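Local coordinates for protein bitiscetin (Bitis arietans, PDB 1JWI) that binds von Willebrand factor and induces its interaction, through the A1 domain, with platelet GPIbalpha, so that platelets aggregate, at residues Asp65-Leu70 with Thr113-Gly118; Gly37-Ile42 with Asn121-Lys126; Thr76-Pro81 with Glu92-Pro97; Leu54-Leu59 with Thr107-Trp112. One frame throughout, in Å; residues are numbered along the deposited sequence.

Interaction 1 (Asp65-Leu70 with Thr113-Gly118); sequences DAWIGL and TDLPCG
L115 lies between D65 and the indole of W67, and its side chain links the two. Its CB approaches the far end of the six-membered ring obliquely, 3.9 Å from W67 CH2, and CZ3 is equally near. CG stands anti to the carbonyl carbon (chi1 -57°), and from it the two methyls turn toward D65. L115 CD1 reaches D65 CB at 3.7 Å, next to D65 CG, while also staying within 4.0 Å of W67 CZ3. L115 CD2 comes only to the carboxylate, 4.0 Å from D65 OD1. T113, two residues earlier on the strand, adds a methyl: T113 CG2 lies 4.1 Å from D65 OD2, and the two side chains cross at about a right angle. Past L115 the chain bends round the indole: P116 O lies in the ring plane at its edge, 3.3 Å from W67 CH2, and C117 O is obliquely placed, 4.0 Å from W67 CZ2.

Strand 100-103 runs between 66-72 and 112-115 in a three-stranded antiparallel sheet, so these side chains meet across the middle strand. C117 is held to that strand by its disulfide to C100, and W25 meets W67 edge-to-face.

The polar ends find their hydrogen bonds outside the contact. D65 OD2 accepts from V105 N and W67 NE1 donates to G23 O, which leaves the junction itself to van der Waals contact. The exception is the P116 carbonyl, whose place at the indole edge is consistent with a weak attraction to the ring's polarised C-H groups.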
loop_
_atom_site.group_PDB
_atom_site.type_symbol
_atom_site.label_atom_id
_atom_site.label_comp_id
_atom_site.label_asym_id
_atom_site.label_seq_id
_atom_site.Cartn_x
_atom_site.Cartn_y
_atom_site.Cartn_z
ATOM N N ASP A 65 -13.961 -0.234 9.650
ATOM C CA ASP A 65 -13.929 -0.720 8.283
ATOM C C ASP A 65 -14.366 -2.175 8.485
ATOM O O ASP A 65 -14.435 -2.651 9.622
ATOM C CB ASP A 65 -12.509 -0.678 7.706
ATOM C CG ASP A 65 -11.954 0.741 7.604
ATOM O OD1 ASP A 65 -11.149 1.131 8.473
ATOM O OD2 ASP A 65 -12.325 1.464 6.666
ATOM N N ALA A 66 -14.668 -2.883 7.405
ATOM C CA ALA A 66 -15.076 -4.278 7.532
ATOM C C ALA A 66 -14.259 -5.162 6.594
ATOM O O ALA A 66 -14.184 -4.901 5.395
ATOM C CB ALA A 66 -16.564 -4.417 7.233
ATOM N N TRP A 67 -13.630 -6.193 7.150
ATOM C CA TRP A 67 -12.813 -7.126 6.375
ATOM C C TRP A 67 -13.557 -7.898 5.293
ATOM O O TRP A 67 -14.677 -8.375 5.516
ATOM C CB TRP A 67 -12.178 -8.187 7.293
ATOM C CG TRP A 67 -11.125 -7.700 8.236
ATOM C CD1 TRP A 67 -11.040 -7.966 9.575
ATOM C CD2 TRP A 67 -9.966 -6.927 7.907
ATOM N NE1 TRP A 67 -9.898 -7.408 10.097
ATOM C CE2 TRP A 67 -9.220 -6.765 9.096
ATOM C CE3 TRP A 67 -9.483 -6.359 6.722
ATOM C CZ2 TRP A 67 -8.014 -6.055 9.134
ATOM C CZ3 TRP A 67 -8.282 -5.651 6.761
ATOM C CH2 TRP A 67 -7.564 -5.507 7.958
ATOM N N ILE A 68 -12.927 -8.015 4.127
ATOM C CA ILE A 68 -13.452 -8.831 3.035
ATOM C C ILE A 68 -12.282 -9.766 2.697
ATOM O O ILE A 68 -11.168 -9.556 3.188
ATOM C CB ILE A 68 -13.891 -8.022 1.777
ATOM C CG1 ILE A 68 -12.783 -7.090 1.300
ATOM C CG2 ILE A 68 -15.184 -7.269 2.080
ATOM C CD1 ILE A 68 -13.153 -6.387 -0.013
ATOM N N GLY A 69 -12.520 -10.780 1.874
ATOM C CA GLY A 69 -11.474 -11.754 1.587
ATOM C C GLY A 69 -10.319 -11.470 0.648
ATOM O O GLY A 69 -9.682 -12.407 0.185
ATOM N N LEU A 70 -10.018 -10.206 0.382
ATOM C CA LEU A 70 -8.934 -9.873 -0.535
ATOM C C LEU A 70 -7.618 -9.559 0.179
ATOM O O LEU A 70 -7.614 -8.846 1.185
ATOM C CB LEU A 70 -9.357 -8.680 -1.386
ATOM C CG LEU A 70 -8.460 -8.332 -2.566
ATOM C CD1 LEU A 70 -8.480 -9.468 -3.583
ATOM C CD2 LEU A 70 -8.959 -7.035 -3.199
ATOM N N THR A 113 -10.386 -0.550 0.578
ATOM C CA THR A 113 -9.172 0.133 1.016
ATOM C C THR A 113 -8.167 -0.847 1.635
ATOM O O THR A 113 -8.560 -1.856 2.220
ATOM C CB THR A 113 -9.522 1.248 2.047
ATOM O OG1 THR A 113 -8.357 2.037 2.328
ATOM C CG2 THR A 113 -10.050 0.643 3.334
ATOM N N ASP A 114 -6.877 -0.551 1.486
ATOM C CA ASP A 114 -5.819 -1.397 2.038
ATOM C C ASP A 114 -5.591 -1.031 3.498
ATOM O O ASP A 114 -5.463 0.142 3.835
ATOM C CB ASP A 114 -4.518 -1.222 1.249
ATOM C CG ASP A 114 -4.054 0.216 1.206
ATOM O OD1 ASP A 114 -2.914 0.487 1.650
ATOM O OD2 ASP A 114 -4.828 1.072 0.736
ATOM N N LEU A 115 -5.522 -2.045 4.356
ATOM C CA LEU A 115 -5.356 -1.839 5.793
ATOM C C LEU A 115 -4.348 -2.793 6.423
ATOM O O LEU A 115 -3.985 -3.807 5.832
ATOM C CB LEU A 115 -6.704 -2.048 6.490
ATOM C CG LEU A 115 -7.879 -1.180 6.037
ATOM C CD1 LEU A 115 -9.199 -1.813 6.471
ATOM C CD2 LEU A 115 -7.713 0.208 6.630
ATOM N N PRO A 116 -3.885 -2.476 7.645
ATOM C CA PRO A 116 -2.924 -3.343 8.335
ATOM C C PRO A 116 -3.665 -4.637 8.659
ATOM O O PRO A 116 -4.718 -4.603 9.286
ATOM C CB PRO A 116 -2.583 -2.554 9.602
ATOM C CG PRO A 116 -2.827 -1.124 9.197
ATOM C CD PRO A 116 -4.105 -1.233 8.404
ATOM N N CYS A 117 -3.123 -5.769 8.230
ATOM C CA CYS A 117 -3.763 -7.055 8.472
ATOM C C CYS A 117 -3.966 -7.361 9.955
ATOM O O CYS A 117 -4.836 -8.153 10.313
ATOM C CB CYS A 117 -2.939 -8.175 7.850
ATOM S SG CYS A 117 -2.828 -8.171 6.032
ATOM N N GLY A 118 -3.166 -6.734 10.813
ATOM C CA GLY A 118 -3.277 -6.974 12.242
ATOM C C GLY A 118 -4.296 -6.116 12.973
ATOM O O GLY A 118 -4.457 -6.236 14.191
#

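Interaction 2 (Gly37-Ile42 with Asn121-Lys126); sequences GHLASI and NPFICK
K126 and S41 meet through one extended lysine chain. Its CG is anti to the backbone N (chi1 170°) and every later torsion is close to trans. The lysine passes A40, with K126 CB 3.8 Å from A40 CA, and ends at S41, where K126 NZ donates to S41 O at 3.0 Å and to S41 OG at 3.1 Å. The ammonium nitrogen stands above the carbonyl plane of S41, 42° out of it. E47 forms a salt bridge with the same nitrogen, which probably offsets its charge; S41 OG also hydrogen-bonds an acidic side chain of the partner chain.

A40 is turned to the side, and its CB settles on I124, 3.7 Å from CD1, with CG1 and CG2 of the isoleucine only slightly farther. L39 takes a different course: its side chain crosses that of F123 at about a right angle, L39 CD2 lying 3.8 Å from F123 CB and oblique to the ring. That ring also meets F19, and L39 packs on helix 25-34.

Backbone bonds set the register of the two strands. H38 and K126 form an antiparallel hydrogen-bonded pair, K126 N donating to H38 O at 2.9 Å and H38 N to K126 O; A40 N adds a bond to I124 O, also 2.9 Å. L39 and C125 make the neighbouring non-hydrogen-bonded pair.

Within this chain strand 38-39 is an outermost strand of a four-stranded antiparallel sheet in which 121-126 is an inner strand. With the C32-C125 disulfide tying helix 25-34 to strand 121-126, this is the arrangement of the C-type lectin fold.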
loop_
_atom_site.group_PDB
_atom_site.type_symbol
_atom_site.label_atom_id
_atom_site.label_comp_id
_atom_site.label_asym_id
_atom_site.label_seq_id
_atom_site.Cartn_x
_atom_site.Cartn_y
_atom_site.Cartn_z
ATOM N N GLY A 37 -17.348 -21.415 5.352
ATOM C CA GLY A 37 -17.256 -20.374 4.345
ATOM C C GLY A 37 -15.886 -19.732 4.252
ATOM O O GLY A 37 -14.870 -20.375 4.504
ATOM N N HIS A 38 -15.871 -18.454 3.884
ATOM C CA HIS A 38 -14.640 -17.672 3.747
ATOM C C HIS A 38 -15.035 -16.208 3.888
ATOM O O HIS A 38 -16.222 -15.881 3.890
ATOM C CB HIS A 38 -14.034 -17.838 2.342
ATOM C CG HIS A 38 -13.467 -19.195 2.065
ATOM N ND1 HIS A 38 -12.303 -19.649 2.646
ATOM C CD2 HIS A 38 -13.884 -20.182 1.234
ATOM C CE1 HIS A 38 -12.025 -20.856 2.181
ATOM N NE2 HIS A 38 -12.966 -21.202 1.324
ATOM N N LEU A 39 -14.040 -15.333 4.004
ATOM C CA LEU A 39 -14.322 -13.913 4.049
ATOM C C LEU A 39 -14.932 -13.720 2.672
ATOM O O LEU A 39 -14.522 -14.381 1.713
ATOM C CB LEU A 39 -13.035 -13.095 4.182
ATOM C CG LEU A 39 -12.510 -12.999 5.611
ATOM C CD1 LEU A 39 -11.147 -12.316 5.629
ATOM C CD2 LEU A 39 -13.532 -12.228 6.464
ATOM N N ALA A 40 -15.914 -12.835 2.579
ATOM C CA ALA A 40 -16.611 -12.581 1.328
ATOM C C ALA A 40 -15.734 -12.182 0.150
ATOM O O ALA A 40 -14.803 -11.383 0.282
ATOM C CB ALA A 40 -17.682 -11.504 1.545
ATOM N N SER A 41 -16.041 -12.763 -1.003
ATOM C CA SER A 41 -15.362 -12.436 -2.245
ATOM C C SER A 41 -16.511 -11.753 -2.976
ATOM O O SER A 41 -17.664 -12.144 -2.789
ATOM C CB SER A 41 -14.941 -13.699 -2.992
ATOM O OG SER A 41 -16.070 -14.413 -3.469
ATOM N N ILE A 42 -16.209 -10.735 -3.779
ATOM C CA ILE A 42 -17.234 -9.989 -4.513
ATOM C C ILE A 42 -16.903 -10.131 -5.996
ATOM O O ILE A 42 -15.810 -9.777 -6.420
ATOM C CB ILE A 42 -17.223 -8.496 -4.069
ATOM C CG1 ILE A 42 -17.626 -8.416 -2.587
ATOM C CG2 ILE A 42 -18.162 -7.670 -4.928
ATOM C CD1 ILE A 42 -17.487 -7.043 -1.973
ATOM N N ASN A 121 -11.143 -5.531 13.133
ATOM C CA ASN A 121 -12.349 -4.967 12.535
ATOM C C ASN A 121 -13.444 -6.005 12.417
ATOM O O ASN A 121 -13.185 -7.207 12.489
ATOM C CB ASN A 121 -12.067 -4.469 11.112
ATOM C CG ASN A 121 -11.120 -3.299 11.069
ATOM O OD1 ASN A 121 -11.351 -2.278 11.713
ATOM N ND2 ASN A 121 -10.048 -3.432 10.290
ATOM N N PRO A 122 -14.694 -5.552 12.251
ATOM C CA PRO A 122 -15.758 -6.542 12.106
ATOM C C PRO A 122 -15.507 -7.146 10.722
ATOM O O PRO A 122 -14.656 -6.649 9.969
ATOM C CB PRO A 122 -17.035 -5.697 12.175
ATOM C CG PRO A 122 -16.602 -4.363 11.675
ATOM C CD PRO A 122 -15.248 -4.191 12.328
ATOM N N PHE A 123 -16.225 -8.202 10.374
ATOM C CA PHE A 123 -15.998 -8.833 9.082
ATOM C C PHE A 123 -17.238 -9.482 8.501
ATOM O O PHE A 123 -18.269 -9.599 9.164
ATOM C CB PHE A 123 -14.877 -9.868 9.190
ATOM C CG PHE A 123 -15.100 -10.892 10.261
ATOM C CD1 PHE A 123 -14.843 -10.591 11.594
ATOM C CD2 PHE A 123 -15.572 -12.158 9.937
ATOM C CE1 PHE A 123 -15.049 -11.543 12.591
ATOM C CE2 PHE A 123 -15.781 -13.118 10.927
ATOM C CZ PHE A 123 -15.520 -12.806 12.261
ATOM N N ILE A 124 -17.120 -9.907 7.252
ATOM C CA ILE A 124 -18.236 -10.510 6.553
ATOM C C ILE A 124 -17.882 -11.855 5.944
ATOM O O ILE A 124 -16.940 -11.966 5.156
ATOM C CB ILE A 124 -18.732 -9.575 5.435
ATOM C CG1 ILE A 124 -19.810 -10.276 4.609
ATOM C CG2 ILE A 124 -17.563 -9.162 4.552
ATOM C CD1 ILE A 124 -20.240 -9.501 3.394
ATOM N N CYS A 125 -18.655 -12.870 6.321
ATOM C CA CYS A 125 -18.468 -14.222 5.816
ATOM C C CYS A 125 -19.447 -14.517 4.679
ATOM O O CYS A 125 -20.519 -13.910 4.578
ATOM C CB CYS A 125 -18.676 -15.245 6.934
ATOM S SG CYS A 125 -17.501 -15.130 8.316
ATOM N N LYS A 126 -19.052 -15.449 3.824
ATOM C CA LYS A 126 -19.858 -15.868 2.690
ATOM C C LYS A 126 -19.679 -17.378 2.528
ATOM O O LYS A 126 -18.553 -17.884 2.556
ATOM C CB LYS A 126 -19.393 -15.134 1.432
ATOM C CG LYS A 126 -19.976 -15.641 0.129
ATOM C CD LYS A 126 -19.393 -14.847 -1.027
ATOM C CE LYS A 126 -19.815 -15.407 -2.373
ATOM N NZ LYS A 126 -19.136 -14.682 -3.489
#

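Interaction 3 (Thr76-Pro81 with Glu92-Pro97)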
loop_
_atom_site.group_PDB
_atom_site.type_symbol
_atom_site.label_atom_id
_atom_site.label_comp_id
_atom_site.label_asym_id
_atom_site.label_seq_id
_atom_site.Cartn_x
_atom_site.Cartn_y
_atom_site.Cartn_z
ATOM N N THR A 76 7.039 -9.317 -0.304
ATOM C CA THR A 76 7.687 -8.087 0.152
ATOM C C THR A 76 6.731 -7.271 1.035
ATOM O O THR A 76 5.539 -7.569 1.104
ATOM C CB THR A 76 8.145 -7.231 -1.057
ATOM O OG1 THR A 76 7.156 -7.283 -2.090
ATOM C CG2 THR A 76 9.463 -7.749 -1.607
ATOM N N GLN A 77 7.255 -6.257 1.719
ATOM C CA GLN A 77 6.431 -5.415 2.585
ATOM C C GLN A 77 5.414 -4.624 1.765
ATOM O O GLN A 77 4.273 -4.448 2.182
ATOM C CB GLN A 77 7.319 -4.471 3.403
ATOM C CG GLN A 77 8.077 -5.180 4.522
ATOM C CD GLN A 77 9.108 -4.294 5.206
ATOM O OE1 GLN A 77 8.943 -3.079 5.297
ATOM N NE2 GLN A 77 10.175 -4.911 5.708
ATOM N N GLN A 78 5.842 -4.132 0.607
ATOM C CA GLN A 78 4.949 -3.410 -0.285
ATOM C C GLN A 78 4.968 -4.171 -1.611
ATOM O O GLN A 78 5.734 -5.125 -1.772
ATOM C CB GLN A 78 5.363 -1.931 -0.439
ATOM C CG GLN A 78 6.833 -1.663 -0.724
ATOM C CD GLN A 78 7.230 -2.003 -2.142
ATOM O OE1 GLN A 78 8.150 -2.796 -2.365
ATOM N NE2 GLN A 78 6.551 -1.396 -3.115
ATOM N N CYS A 79 4.140 -3.754 -2.556
ATOM C CA CYS A 79 4.014 -4.476 -3.811
ATOM C C CYS A 79 5.039 -4.337 -4.945
ATOM O O CYS A 79 5.178 -5.247 -5.762
ATOM C CB CYS A 79 2.607 -4.222 -4.338
ATOM S SG CYS A 79 2.354 -4.555 -6.092
ATOM N N SER A 80 5.764 -3.231 -5.010
ATOM C CA SER A 80 6.729 -3.074 -6.095
ATOM C C SER A 80 7.945 -3.996 -5.984
ATOM O O SER A 80 8.635 -4.007 -4.968
ATOM C CB SER A 80 7.207 -1.628 -6.171
ATOM O OG SER A 80 8.106 -1.479 -7.251
ATOM N N PRO A 81 8.219 -4.790 -7.031
ATOM C CA PRO A 81 9.373 -5.691 -6.992
ATOM C C PRO A 81 10.691 -4.990 -7.364
ATOM O O PRO A 81 11.771 -5.542 -7.155
ATOM C CB PRO A 81 8.983 -6.785 -7.976
ATOM C CG PRO A 81 8.217 -6.017 -9.017
ATOM C CD PRO A 81 7.339 -5.117 -8.170
ATOM N N GLU A 92 13.795 -3.473 2.780
ATOM C CA GLU A 92 12.556 -2.688 2.890
ATOM C C GLU A 92 12.386 -2.171 4.317
ATOM O O GLU A 92 12.749 -2.853 5.272
ATOM C CB GLU A 92 11.324 -3.534 2.541
ATOM C CG GLU A 92 11.149 -3.842 1.063
ATOM C CD GLU A 92 9.848 -4.566 0.790
ATOM O OE1 GLU A 92 9.717 -5.731 1.226
ATOM O OE2 GLU A 92 8.955 -3.963 0.151
ATOM N N ASN A 93 11.817 -0.979 4.455
ATOM C CA ASN A 93 11.611 -0.392 5.774
ATOM C C ASN A 93 10.258 0.316 5.809
ATOM O O ASN A 93 10.159 1.463 6.239
ATOM C CB ASN A 93 12.736 0.610 6.075
ATOM C CG ASN A 93 12.915 0.877 7.561
ATOM O OD1 ASN A 93 13.607 1.823 7.950
ATOM N ND2 ASN A 93 12.313 0.040 8.398
ATOM N N VAL A 94 9.215 -0.363 5.333
ATOM C CA VAL A 94 7.869 0.213 5.325
ATOM C C VAL A 94 7.376 0.354 6.773
ATOM O O VAL A 94 7.439 -0.603 7.552
ATOM C CB VAL A 94 6.884 -0.674 4.514
ATOM C CG1 VAL A 94 5.463 -0.148 4.662
ATOM C CG2 VAL A 94 7.270 -0.666 3.028
ATOM N N ASP A 95 6.900 1.549 7.119
ATOM C CA ASP A 95 6.423 1.843 8.474
ATOM C C ASP A 95 5.351 0.855 8.928
ATOM O O ASP A 95 5.519 0.165 9.933
ATOM C CB ASP A 95 5.865 3.266 8.541
ATOM C CG ASP A 95 5.584 3.720 9.963
ATOM O OD1 ASP A 95 4.727 4.615 10.138
ATOM O OD2 ASP A 95 6.225 3.195 10.904
ATOM N N GLU A 96 4.253 0.784 8.180
ATOM C CA GLU A 96 3.172 -0.137 8.510
ATOM C C GLU A 96 2.594 -0.710 7.211
ATOM O O GLU A 96 1.804 -0.053 6.532
ATOM C CB GLU A 96 2.077 0.598 9.291
ATOM C CG GLU A 96 1.137 -0.322 10.060
ATOM C CD GLU A 96 0.049 0.441 10.793
ATOM O OE1 GLU A 96 -0.602 -0.158 11.676
ATOM O OE2 GLU A 96 -0.165 1.635 10.481
ATOM N N PRO A 97 3.004 -1.933 6.836
ATOM C CA PRO A 97 2.500 -2.557 5.610
ATOM C C PRO A 97 0.987 -2.722 5.661
ATOM O O PRO A 97 0.426 -3.055 6.706
ATOM C CB PRO A 97 3.221 -3.903 5.584
ATOM C CG PRO A 97 4.533 -3.587 6.270
ATOM C CD PRO A 97 4.069 -2.753 7.442
HETATM O O HOH W 1 10.958 -7.243 3.828
#
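E92 reaches across to Q77 and Q78 with its carboxylate, and charge-assisted hydrogen bonds dominate the contact. E92 OE1 accepts from Q77 N at 2.6 Å, nearly straight at 169°, while E92 OE2 accepts from Q78 N at 3.2 Å. Both donors come from the syn side, somewhat out of the carboxylate plane, so one glutamate grips two successive backbone N-H groups.

Side chain to backbone bonds run the other way. Q77, extended beyond CG (chi2 172°), slides past E92 in the opposite direction, its amide stacked on the carboxylate with planes 29° apart. Q77 OE1 accepts from V94 N at 2.7 Å, and Q77 NE2 gives a weak bond to E92 O at 3.3 Å. One water donates to E92 OE1 and accepts weakly from Q77 NE2.

T76 OG1 donates to Q78 O at 2.6 Å, a bond within segment 76-81 that runs nearly in line with the carbonyl.

Van der Waals contacts fill in beside these bonds. Q78 CG meets V94 CG2 at 3.9 Å, their side chains crossing at about a right angle, and P97 CB lies 3.6 Å from Q77 O.

Neither segment is helix or strand: both belong to the long loop between strands 66-72 and 100-103, the excursion that snaclecs exchange between their two chains. Here it reaches the other chain, to which C79 is joined by a disulfide.

Interaction 4 (Leu54-Leu59 with Thr107-Trp112)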
loop_
_atom_site.group_PDB
_atom_site.type_symbol
_atom_site.label_atom_id
_atom_site.label_comp_id
_atom_site.label_asym_id
_atom_site.label_seq_id
_atom_site.Cartn_x
_atom_site.Cartn_y
_atom_site.Cartn_z
ATOM N N LEU A 54 -25.818 -4.762 3.191
ATOM C CA LEU A 54 -25.839 -5.584 4.393
ATOM C C LEU A 54 -24.956 -4.952 5.463
ATOM O O LEU A 54 -25.356 -4.842 6.620
ATOM C CB LEU A 54 -25.356 -7.008 4.089
ATOM C CG LEU A 54 -25.493 -8.020 5.239
ATOM C CD1 LEU A 54 -26.967 -8.237 5.557
ATOM C CD2 LEU A 54 -24.831 -9.347 4.855
ATOM N N ALA A 55 -23.762 -4.525 5.066
ATOM C CA ALA A 55 -22.818 -3.901 5.989
ATOM C C ALA A 55 -23.360 -2.586 6.560
ATOM O O ALA A 55 -23.220 -2.317 7.749
ATOM C CB ALA A 55 -21.481 -3.666 5.287
ATOM N N SER A 56 -23.981 -1.776 5.707
ATOM C CA SER A 56 -24.558 -0.496 6.123
ATOM C C SER A 56 -25.713 -0.645 7.117
ATOM O O SER A 56 -25.944 0.237 7.945
ATOM C CB SER A 56 -25.066 0.277 4.905
ATOM O OG SER A 56 -23.987 0.708 4.097
ATOM N N GLN A 57 -26.441 -1.754 7.031
ATOM C CA GLN A 57 -27.577 -1.978 7.921
ATOM C C GLN A 57 -27.286 -2.812 9.164
ATOM O O GLN A 57 -28.179 -3.049 9.976
ATOM C CB GLN A 57 -28.723 -2.614 7.140
ATOM C CG GLN A 57 -29.580 -1.597 6.419
ATOM C CD GLN A 57 -30.689 -2.236 5.623
ATOM O OE1 GLN A 57 -31.443 -3.064 6.141
ATOM N NE2 GLN A 57 -30.804 -1.852 4.360
ATOM N N THR A 58 -26.043 -3.255 9.315
ATOM C CA THR A 58 -25.654 -4.058 10.473
ATOM C C THR A 58 -24.609 -3.313 11.301
ATOM O O THR A 58 -24.495 -3.520 12.509
ATOM C CB THR A 58 -25.049 -5.409 10.041
ATOM O OG1 THR A 58 -25.882 -6.015 9.042
ATOM C CG2 THR A 58 -24.942 -6.344 11.241
ATOM N N LEU A 59 -23.851 -2.447 10.641
ATOM C CA LEU A 59 -22.812 -1.674 11.306
ATOM C C LEU A 59 -23.198 -0.194 11.344
ATOM O O LEU A 59 -23.275 0.412 12.412
ATOM C CB LEU A 59 -21.481 -1.849 10.565
ATOM C CG LEU A 59 -20.976 -3.286 10.387
ATOM C CD1 LEU A 59 -19.870 -3.301 9.343
ATOM C CD2 LEU A 59 -20.481 -3.848 11.718
ATOM N N THR A 107 -16.434 5.763 2.662
ATOM C CA THR A 107 -17.257 5.825 1.457
ATOM C C THR A 107 -18.546 5.052 1.754
ATOM O O THR A 107 -19.289 4.668 0.854
ATOM C CB THR A 107 -16.520 5.209 0.224
ATOM O OG1 THR A 107 -16.172 3.844 0.490
ATOM C CG2 THR A 107 -15.244 5.995 -0.094
ATOM N N GLU A 108 -18.797 4.853 3.044
ATOM C CA GLU A 108 -19.964 4.123 3.530
ATOM C C GLU A 108 -19.964 2.706 2.966
ATOM O O GLU A 108 -20.981 2.204 2.484
ATOM C CB GLU A 108 -21.263 4.866 3.171
ATOM C CG GLU A 108 -21.270 6.312 3.651
ATOM C CD GLU A 108 -22.665 6.856 3.923
ATOM O OE1 GLU A 108 -23.565 6.656 3.078
ATOM O OE2 GLU A 108 -22.847 7.496 4.983
ATOM N N TYR A 109 -18.791 2.081 3.023
ATOM C CA TYR A 109 -18.602 0.719 2.549
ATOM C C TYR A 109 -18.855 0.536 1.057
ATOM O O TYR A 109 -19.187 -0.564 0.607
ATOM C CB TYR A 109 -19.490 -0.231 3.359
ATOM C CG TYR A 109 -19.323 -0.070 4.851
ATOM C CD1 TYR A 109 -18.054 0.027 5.422
ATOM C CD2 TYR A 109 -20.431 -0.037 5.694
ATOM C CE1 TYR A 109 -17.889 0.157 6.801
ATOM C CE2 TYR A 109 -20.279 0.093 7.078
ATOM C CZ TYR A 109 -19.005 0.187 7.621
ATOM O OH TYR A 109 -18.839 0.302 8.984
ATOM N N ARG A 110 -18.686 1.608 0.290
ATOM C CA ARG A 110 -18.890 1.548 -1.154
ATOM C C ARG A 110 -17.621 1.130 -1.905
ATOM O O ARG A 110 -17.697 0.540 -2.982
ATOM C CB ARG A 110 -19.360 2.911 -1.673
ATOM C CG ARG A 110 -19.755 2.911 -3.138
ATOM C CD ARG A 110 -20.948 1.986 -3.395
ATOM N NE ARG A 110 -22.143 2.376 -2.642
ATOM C CZ ARG A 110 -23.310 1.739 -2.703
ATOM N NH1 ARG A 110 -23.451 0.674 -3.483
ATOM N NH2 ARG A 110 -24.341 2.167 -1.986
ATOM N N THR A 111 -16.454 1.427 -1.338
ATOM C CA THR A 111 -15.192 1.082 -1.996
ATOM C C THR A 111 -14.275 0.243 -1.114
ATOM O O THR A 111 -14.564 0.022 0.064
ATOM C CB THR A 111 -14.435 2.357 -2.418
ATOM O OG1 THR A 111 -14.240 3.191 -1.269
ATOM C CG2 THR A 111 -15.233 3.120 -3.448
ATOM N N TRP A 112 -13.170 -0.227 -1.688
ATOM C CA TRP A 112 -12.229 -1.049 -0.932
ATOM C C TRP A 112 -10.952 -0.279 -0.595
ATOM O O TRP A 112 -10.487 0.539 -1.386
ATOM C CB TRP A 112 -11.882 -2.314 -1.720
ATOM C CG TRP A 112 -13.091 -3.100 -2.167
ATOM C CD1 TRP A 112 -14.360 -3.024 -1.655
ATOM C CD2 TRP A 112 -13.129 -4.114 -3.182
ATOM N NE1 TRP A 112 -15.182 -3.930 -2.292
ATOM C CE2 TRP A 112 -14.453 -4.609 -3.233
ATOM C CE3 TRP A 112 -12.172 -4.653 -4.053
ATOM C CZ2 TRP A 112 -14.846 -5.618 -4.122
ATOM C CZ3 TRP A 112 -12.562 -5.663 -4.941
ATOM C CH2 TRP A 112 -13.889 -6.130 -4.966
HETATM O O HOH W 2 -23.708 2.339 1.950
#
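Y109 brings the loop that leads into strand 112-115 against segment 54-59, at the C-terminal end of helix 45-58, a helix of the C-type lectin fold. The second segment approaches it with E108. The backbone here has positive phi at both E108 and Y109, a tight bend that turns the E108 carbonyl to the helix. E108 O stands 3.7 Å from S56 OG, and one water bridges them, donating to S56 OG at 2.7 Å and to E108 O at 2.8 Å. The serine hydroxyl is also hydrogen-bonded to T52 O, one turn earlier in the helix.

Y109 follows and carries the contact. Its CG stands anti to the carbonyl carbon (chi1 -52°), and the ring beyond it meets A55, S56 and L59. Y109 CD2 lies 3.8 Å from A55 CB, an oblique approach, and S56 N is a little farther from the same ring atom. The phenolic oxygen is hydrogen-bonded to Y64 O, which holds the end of the ring, while the F62 ring meets Y109 with planes at about 25°. The loop has two further ties to the helix, a hydrogen bond between Y109 O and T52 OG1 and, at the next residue, a salt bridge from R110 NH1 to D49 OD1.

The far end of the tyrosine completes the contact. L59 crosses it at about a right angle: L59 CD1 is 4.0 Å from Y109 CZ, and L59 CB sits 3.8 Å from Y109 OH.

In the fold
Interactions 1, 2 and 4 form one connected body, with centres 10 to 13 Å apart, while interaction 3 stands out on the long loop, about 25 Å from interaction 2 and 28 Å from interaction 4 between centres. Interactions 1 and 2 share a seam where the two sheets meet: G69 N lies 2.8 Å from A40 O and W67 N 3.0 Å from P122 O. W112 of interaction 4 joins both: I68 CD1 lies 3.9 Å from W112 CD2 and I42 CD1 3.7 Å from W112 CZ2. Interaction 3 touches only interaction 1, through E96 and P97 against P116. Each of the four has residues near the partner chain.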